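PDB 5HGC: serpin, which binds a cortisol-type steroid and, as a member of the serpin family, may inhibit serine-type endopeptidases. Local coordinates for residues L9-F23 with L356-I370. Residues are numbered along the deposited sequence; the frame is centred on the assembly and turned at random.
Sequences LKLVPNNADFAFQFF and LMLIFDRDTNSTLFI. With HCY ((11alpha,14beta)-11,17,21-trihydroxypregn-4-ene-3,20-dione), chain B.
Leu9 lays its CD2 methyl against the backbone of the hairpin turn, 3.7 Å from Thr364 O. Val12 follows with both branches: CG2 comes within 3.2 Å of Thr364 O, while CG1, placed anti to the backbone N (chi1 166°), touches the A-ring of the cortisol-type steroid, 3.4 Å from HCY C4, and also contacts Asn365 CB. A water donates to Val12 O (2.8 Å) and to Asn365 O, tying the first helical turn to the hairpin. Asn365 has a positive phi and, with Ser366, faces Asp361 in a G1 beta bulge; its OD1 accepts a 2.7 Å bond from HCY O3, and the steroid is also hydrogen-bonded to Arg226 and Ser261. A leucine in place of Asn365 would probably leave the steroid O3 hydroxyl without this acceptor. Ala16 CB lies by HCY C6, and farther along the steroid Phe360 packs on its D-ring, CB 3.5 Å from HCY C15. Next, Ala19 and Phe20 receive Ile370 CD1, which reaches Phe20 CE1 at 3.5 Å; the Phe20 and Phe360 rings meet edge to edge through their CZ atoms, and Ile257 of helix 254-263 also packs on Phe20. Phe23, whose CG is anti to the backbone N (chi1 -173°), sets its ring against the other Ile370 branch, CG2, and touches Leu356 CD2 with CZ. The axes of helix 12-23 and strand 366-370 run 36° apart in direction: this is serpin helix A packed on the C-terminal hairpin of sheet B (s4B and s5B), with the steroid at the helix's N-terminal end, as in corticosteroid-binding globulin.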
loop_
_atom_site.group_PDB
_atom_site.type_symbol
_atom_site.label_atom_id
_atom_site.label_comp_id
_atom_site.label_asym_id
_atom_site.label_seq_id
_atom_site.Cartn_x
_atom_site.Cartn_y
_atom_site.Cartn_z
ATOM N N LEU A 9 -0.825 14.853 -8.990
ATOM C CA LEU A 9 -1.777 14.294 -9.955
ATOM C C LEU A 9 -1.145 13.869 -11.249
ATOM O O LEU A 9 -1.713 12.999 -11.930
ATOM C CB LEU A 9 -2.989 15.187 -10.206
ATOM C CG LEU A 9 -3.853 15.461 -8.983
ATOM C CD1 LEU A 9 -4.674 16.713 -9.223
ATOM C CD2 LEU A 9 -4.724 14.263 -8.667
ATOM N N LYS A 10 0.026 14.431 -11.570
ATOM C CA LYS A 10 0.692 14.103 -12.843
ATOM C C LYS A 10 1.133 12.670 -12.788
ATOM O O LYS A 10 1.366 12.061 -13.857
ATOM C CB LYS A 10 1.890 14.994 -13.166
ATOM C CG LYS A 10 1.568 16.461 -13.380
ATOM C CD LYS A 10 2.617 17.125 -14.265
ATOM C CE LYS A 10 2.624 18.624 -14.005
ATOM N NZ LYS A 10 3.943 19.209 -14.374
ATOM N N LEU A 11 1.219 12.137 -11.557
ATOM C CA LEU A 11 1.704 10.786 -11.320
ATOM C C LEU A 11 0.650 9.666 -11.330
ATOM O O LEU A 11 0.989 8.455 -11.278
ATOM C CB LEU A 11 2.490 10.743 -9.988
ATOM C CG LEU A 11 3.665 11.710 -9.726
ATOM C CD1 LEU A 11 4.360 11.288 -8.445
ATOM C CD2 LEU A 11 4.666 11.835 -10.871
ATOM N N VAL A 12 -0.615 10.059 -11.437
ATOM C CA VAL A 12 -1.761 9.207 -11.090
ATOM C C VAL A 12 -1.858 7.928 -11.943
ATOM O O VAL A 12 -2.057 6.825 -11.395
ATOM C CB VAL A 12 -3.054 10.043 -11.022
ATOM C CG1 VAL A 12 -4.242 9.138 -10.998
ATOM C CG2 VAL A 12 -3.069 10.949 -9.796
ATOM N N PRO A 13 -1.664 8.037 -13.270
ATOM C CA PRO A 13 -1.753 6.759 -14.009
ATOM C C PRO A 13 -0.538 5.859 -13.788
ATOM O O PRO A 13 -0.663 4.616 -13.687
ATOM C CB PRO A 13 -1.855 7.175 -15.483
ATOM C CG PRO A 13 -1.892 8.663 -15.497
ATOM C CD PRO A 13 -1.507 9.207 -14.161
ATOM N N ASN A 14 0.638 6.471 -13.690
ATOM C CA ASN A 14 1.877 5.691 -13.563
ATOM C C ASN A 14 1.860 4.941 -12.232
ATOM O O ASN A 14 2.077 3.749 -12.205
ATOM C CB ASN A 14 3.065 6.639 -13.644
ATOM C CG ASN A 14 2.974 7.583 -14.830
ATOM O OD1 ASN A 14 2.421 8.689 -14.754
ATOM N ND2 ASN A 14 3.498 7.131 -15.942
ATOM N N ASN A 15 1.551 5.635 -11.135
ATOM C CA ASN A 15 1.440 4.985 -9.823
ATOM C C ASN A 15 0.391 3.862 -9.788
ATOM O O ASN A 15 0.668 2.794 -9.239
ATOM C CB ASN A 15 1.268 6.018 -8.696
ATOM C CG ASN A 15 2.569 6.834 -8.429
ATOM O OD1 ASN A 15 3.676 6.493 -8.914
ATOM N ND2 ASN A 15 2.438 7.909 -7.665
ATOM N N ALA A 16 -0.737 4.052 -10.468
ATOM C CA ALA A 16 -1.776 2.997 -10.515
ATOM C C ALA A 16 -1.334 1.806 -11.306
ATOM O O ALA A 16 -1.486 0.680 -10.848
ATOM C CB ALA A 16 -3.102 3.542 -11.030
ATOM N N ASP A 17 -0.716 2.037 -12.466
ATOM C CA ASP A 17 -0.104 0.920 -13.249
ATOM C C ASP A 17 0.853 0.126 -12.411
ATOM O O ASP A 17 0.764 -1.097 -12.359
ATOM C CB ASP A 17 0.615 1.422 -14.499
ATOM C CG ASP A 17 -0.338 2.015 -15.552
ATOM O OD1 ASP A 17 -1.548 1.654 -15.616
ATOM O OD2 ASP A 17 0.140 2.837 -16.361
ATOM N N PHE A 18 1.760 0.809 -11.728
ATOM C CA PHE A 18 2.764 0.111 -10.931
ATOM C C PHE A 18 2.036 -0.707 -9.857
ATOM O O PHE A 18 2.356 -1.891 -9.651
ATOM C CB PHE A 18 3.843 1.085 -10.298
ATOM C CG PHE A 18 4.684 0.422 -9.225
ATOM C CD1 PHE A 18 5.699 -0.486 -9.573
ATOM C CD2 PHE A 18 4.383 0.600 -7.887
ATOM C CE1 PHE A 18 6.415 -1.183 -8.594
ATOM C CE2 PHE A 18 5.100 -0.083 -6.890
ATOM C CZ PHE A 18 6.125 -0.979 -7.240
ATOM N N ALA A 19 1.059 -0.069 -9.193
ATOM C CA ALA A 19 0.342 -0.668 -8.086
ATOM C C ALA A 19 -0.239 -1.991 -8.521
ATOM O O ALA A 19 -0.084 -3.002 -7.802
ATOM C CB ALA A 19 -0.789 0.246 -7.586
ATOM N N PHE A 20 -0.902 -1.998 -9.681
ATOM C CA PHE A 20 -1.484 -3.251 -10.140
ATOM C C PHE A 20 -0.553 -4.291 -10.819
ATOM O O PHE A 20 -0.773 -5.506 -10.626
ATOM C CB PHE A 20 -2.838 -3.015 -10.834
ATOM C CG PHE A 20 -3.830 -2.349 -9.917
ATOM C CD1 PHE A 20 -4.393 -3.058 -8.853
ATOM C CD2 PHE A 20 -4.112 -0.993 -10.047
ATOM C CE1 PHE A 20 -5.253 -2.424 -7.956
ATOM C CE2 PHE A 20 -4.968 -0.357 -9.149
ATOM C CZ PHE A 20 -5.544 -1.065 -8.104
ATOM N N GLN A 21 0.508 -3.871 -11.534
ATOM C CA GLN A 21 1.490 -4.910 -11.958
ATOM C C GLN A 21 2.091 -5.601 -10.766
ATOM O O GLN A 21 2.293 -6.821 -10.779
ATOM C CB GLN A 21 2.644 -4.390 -12.788
ATOM C CG GLN A 21 2.223 -3.668 -14.030
ATOM C CD GLN A 21 3.338 -2.814 -14.565
ATOM O OE1 GLN A 21 4.529 -3.216 -14.496
ATOM N NE2 GLN A 21 2.971 -1.619 -15.106
ATOM N N PHE A 22 2.387 -4.816 -9.736
ATOM C CA PHE A 22 2.993 -5.377 -8.564
ATOM C C PHE A 22 2.067 -6.445 -8.022
ATOM O O PHE A 22 2.546 -7.575 -7.741
ATOM C CB PHE A 22 3.292 -4.304 -7.514
ATOM C CG PHE A 22 4.093 -4.812 -6.353
ATOM C CD1 PHE A 22 3.478 -5.446 -5.286
ATOM C CD2 PHE A 22 5.487 -4.629 -6.313
ATOM C CE1 PHE A 22 4.237 -5.925 -4.213
ATOM C CE2 PHE A 22 6.243 -5.082 -5.235
ATOM C CZ PHE A 22 5.627 -5.755 -4.189
ATOM N N PHE A 23 0.774 -6.073 -7.870
ATOM C CA PHE A 23 -0.293 -6.977 -7.419
ATOM C C PHE A 23 -0.385 -8.281 -8.232
ATOM O O PHE A 23 -0.423 -9.369 -7.619
ATOM C CB PHE A 23 -1.669 -6.291 -7.459
ATOM C CG PHE A 23 -2.770 -7.115 -6.847
ATOM C CD1 PHE A 23 -2.725 -7.491 -5.498
ATOM C CD2 PHE A 23 -3.829 -7.564 -7.612
ATOM C CE1 PHE A 23 -3.740 -8.243 -4.896
ATOM C CE2 PHE A 23 -4.845 -8.338 -7.014
ATOM C CZ PHE A 23 -4.806 -8.667 -5.653
ATOM N N LEU A 356 -11.073 -8.545 -1.985
ATOM C CA LEU A 356 -10.082 -7.510 -2.021
ATOM C C LEU A 356 -10.543 -6.302 -1.239
ATOM O O LEU A 356 -11.762 -5.983 -1.207
ATOM C CB LEU A 356 -9.807 -7.081 -3.448
ATOM C CG LEU A 356 -9.489 -8.185 -4.452
ATOM C CD1 LEU A 356 -9.017 -7.545 -5.746
ATOM C CD2 LEU A 356 -8.431 -9.123 -3.912
ATOM N N MET A 357 -9.572 -5.638 -0.588
ATOM C CA MET A 357 -9.796 -4.304 -0.041
ATOM C C MET A 357 -8.765 -3.299 -0.645
ATOM O O MET A 357 -7.518 -3.482 -0.508
ATOM C CB MET A 357 -9.765 -4.332 1.460
ATOM C CG MET A 357 -10.007 -2.951 2.013
ATOM S SD MET A 357 -10.258 -3.139 3.779
ATOM C CE MET A 357 -10.927 -1.564 4.338
ATOM N N LEU A 358 -9.267 -2.281 -1.356
ATOM C CA LEU A 358 -8.373 -1.338 -2.030
ATOM C C LEU A 358 -8.635 0.049 -1.450
ATOM O O LEU A 358 -9.780 0.540 -1.472
ATOM C CB LEU A 358 -8.549 -1.342 -3.545
ATOM C CG LEU A 358 -8.780 -2.714 -4.191
ATOM C CD1 LEU A 358 -9.137 -2.528 -5.652
ATOM C CD2 LEU A 358 -7.567 -3.620 -4.042
ATOM N N ILE A 359 -7.595 0.667 -0.887
ATOM C CA ILE A 359 -7.794 1.934 -0.198
ATOM C C ILE A 359 -7.108 2.983 -0.992
ATOM O O ILE A 359 -5.942 2.822 -1.315
ATOM C CB ILE A 359 -7.289 1.877 1.226
ATOM C CG1 ILE A 359 -8.016 0.726 1.964
ATOM C CG2 ILE A 359 -7.474 3.222 1.886
ATOM C CD1 ILE A 359 -7.466 0.321 3.333
ATOM N N PHE A 360 -7.844 4.032 -1.332
ATOM C CA PHE A 360 -7.315 5.147 -2.134
ATOM C C PHE A 360 -7.452 6.500 -1.405
ATOM O O PHE A 360 -8.328 6.674 -0.483
ATOM C CB PHE A 360 -8.037 5.297 -3.472
ATOM C CG PHE A 360 -8.100 4.036 -4.301
ATOM C CD1 PHE A 360 -9.178 3.123 -4.145
ATOM C CD2 PHE A 360 -7.103 3.757 -5.252
ATOM C CE1 PHE A 360 -9.253 1.966 -4.905
ATOM C CE2 PHE A 360 -7.189 2.599 -6.009
ATOM C CZ PHE A 360 -8.267 1.706 -5.842
ATOM N N ASP A 361 -6.617 7.460 -1.834
ATOM C CA ASP A 361 -6.879 8.859 -1.493
ATOM C C ASP A 361 -7.611 9.609 -2.636
ATOM O O ASP A 361 -7.077 9.655 -3.749
ATOM C CB ASP A 361 -5.586 9.570 -1.079
ATOM C CG ASP A 361 -5.801 11.053 -0.758
ATOM O OD1 ASP A 361 -6.907 11.416 -0.249
ATOM O OD2 ASP A 361 -4.857 11.859 -1.040
ATOM N N ARG A 362 -8.790 10.190 -2.342
ATOM C CA ARG A 362 -9.570 10.982 -3.314
ATOM C C ARG A 362 -8.966 12.343 -3.680
ATOM O O ARG A 362 -9.188 12.794 -4.800
ATOM C CB ARG A 362 -11.035 11.169 -2.914
ATOM C CG ARG A 362 -11.888 9.918 -2.888
ATOM C CD ARG A 362 -13.183 10.239 -2.150
ATOM N NE ARG A 362 -12.985 10.122 -0.702
ATOM C CZ ARG A 362 -13.884 10.457 0.226
ATOM N NH1 ARG A 362 -15.060 10.973 -0.171
ATOM N NH2 ARG A 362 -13.600 10.295 1.546
ATOM N N ASP A 363 -8.197 12.970 -2.774
ATOM C CA ASP A 363 -7.420 14.205 -3.065
ATOM C C ASP A 363 -6.225 14.060 -3.988
ATOM O O ASP A 363 -5.911 14.984 -4.731
ATOM C CB ASP A 363 -6.937 14.867 -1.805
ATOM C CG ASP A 363 -8.064 15.461 -1.002
ATOM O OD1 ASP A 363 -9.195 15.716 -1.530
ATOM O OD2 ASP A 363 -7.822 15.649 0.194
ATOM N N THR A 364 -5.572 12.906 -3.995
ATOM C CA THR A 364 -4.423 12.715 -4.903
ATOM C C THR A 364 -4.623 11.587 -5.894
ATOM O O THR A 364 -3.711 11.281 -6.683
ATOM C CB THR A 364 -3.172 12.372 -4.100
ATOM O OG1 THR A 364 -3.468 11.246 -3.243
ATOM C CG2 THR A 364 -2.721 13.550 -3.273
ATOM N N ASN A 365 -5.786 10.938 -5.827
ATOM C CA ASN A 365 -6.049 9.769 -6.640
ATOM C C ASN A 365 -4.928 8.749 -6.634
ATOM O O ASN A 365 -4.464 8.330 -7.699
ATOM C CB ASN A 365 -6.364 10.167 -8.079
ATOM C CG ASN A 365 -7.733 10.833 -8.213
ATOM O OD1 ASN A 365 -8.641 10.617 -7.397
ATOM N ND2 ASN A 365 -7.875 11.666 -9.232
ATOM N N SER A 366 -4.484 8.361 -5.440
ATOM C CA SER A 366 -3.432 7.359 -5.327
ATOM C C SER A 366 -3.929 6.171 -4.545
ATOM O O SER A 366 -4.744 6.312 -3.615
ATOM C CB SER A 366 -2.157 7.909 -4.661
ATOM O OG SER A 366 -2.503 8.470 -3.422
ATOM N N THR A 367 -3.405 5.007 -4.926
ATOM C CA THR A 367 -3.652 3.786 -4.197
ATOM C C THR A 367 -2.764 3.714 -2.968
ATOM O O THR A 367 -1.527 3.652 -3.078
ATOM C CB THR A 367 -3.426 2.566 -5.090
ATOM O OG1 THR A 367 -3.976 2.846 -6.397
ATOM C CG2 THR A 367 -4.066 1.330 -4.467
ATOM N N LEU A 368 -3.426 3.727 -1.814
ATOM C CA LEU A 368 -2.754 3.631 -0.536
ATOM C C LEU A 368 -2.545 2.194 -0.111
ATOM O O LEU A 368 -1.486 1.871 0.432
ATOM C CB LEU A 368 -3.503 4.387 0.566
ATOM C CG LEU A 368 -3.963 5.784 0.158
ATOM C CD1 LEU A 368 -4.659 6.442 1.336
ATOM C CD2 LEU A 368 -2.817 6.645 -0.406
ATOM N N PHE A 369 -3.532 1.317 -0.307
ATOM C CA PHE A 369 -3.345 -0.080 0.137
ATOM C C PHE A 369 -4.011 -1.051 -0.809
ATOM O O PHE A 369 -5.086 -0.761 -1.356
ATOM C CB PHE A 369 -3.917 -0.288 1.540
ATOM C CG PHE A 369 -3.198 0.468 2.619
ATOM C CD1 PHE A 369 -2.039 -0.045 3.194
ATOM C CD2 PHE A 369 -3.695 1.689 3.095
ATOM C CE1 PHE A 369 -1.378 0.650 4.208
ATOM C CE2 PHE A 369 -3.022 2.395 4.116
ATOM C CZ PHE A 369 -1.859 1.868 4.679
ATOM N N ILE A 370 -3.380 -2.207 -0.998
ATOM C CA ILE A 370 -3.981 -3.288 -1.754
ATOM C C ILE A 370 -3.978 -4.542 -0.868
ATOM O O ILE A 370 -2.910 -5.034 -0.433
ATOM C CB ILE A 370 -3.287 -3.484 -3.113
ATOM C CG1 ILE A 370 -3.549 -2.269 -4.015
ATOM C CG2 ILE A 370 -3.781 -4.763 -3.797
ATOM C CD1 ILE A 370 -2.864 -2.309 -5.370
HETATM C C1 HCY B . -8.569 6.623 -12.806
HETATM C C2 HCY B . -7.616 6.371 -13.972
HETATM C C3 HCY B . -6.168 6.424 -13.541
HETATM C C4 HCY B . -5.802 6.370 -12.105
HETATM C C5 HCY B . -6.699 5.939 -11.210
HETATM C C6 HCY B . -6.213 5.442 -9.866
HETATM C C7 HCY B . -7.053 6.070 -8.732
HETATM C C8 HCY B . -8.568 6.116 -8.961
HETATM C C9 HCY B . -8.874 6.711 -10.353
HETATM C C10 HCY B . -8.195 5.928 -11.499
HETATM C C12 HCY B . -11.096 7.776 -9.398
HETATM C C11 HCY B . -10.379 7.091 -10.583
HETATM C C13 HCY B . -10.765 7.084 -8.042
HETATM C C14 HCY B . -9.244 6.977 -7.917
HETATM C C15 HCY B . -8.988 6.771 -6.443
HETATM C C16 HCY B . -10.081 7.554 -5.727
HETATM C C17 HCY B . -11.123 7.947 -6.804
HETATM C C18 HCY B . -11.452 5.697 -7.872
HETATM C C19 HCY B . -8.586 4.437 -11.595
HETATM C C20 HCY B . -12.554 7.838 -6.311
HETATM C C21 HCY B . -13.612 8.804 -6.803
HETATM O O1 HCY B . -5.303 6.444 -14.394
HETATM O O2 HCY B . -11.011 5.832 -10.835
HETATM O O3 HCY B . -10.990 9.356 -7.102
HETATM O O4 HCY B . -12.877 6.971 -5.514
HETATM O O5 HCY B . -14.768 7.981 -6.949
HETATM O O HOH W 1 -2.408 6.827 -8.659
#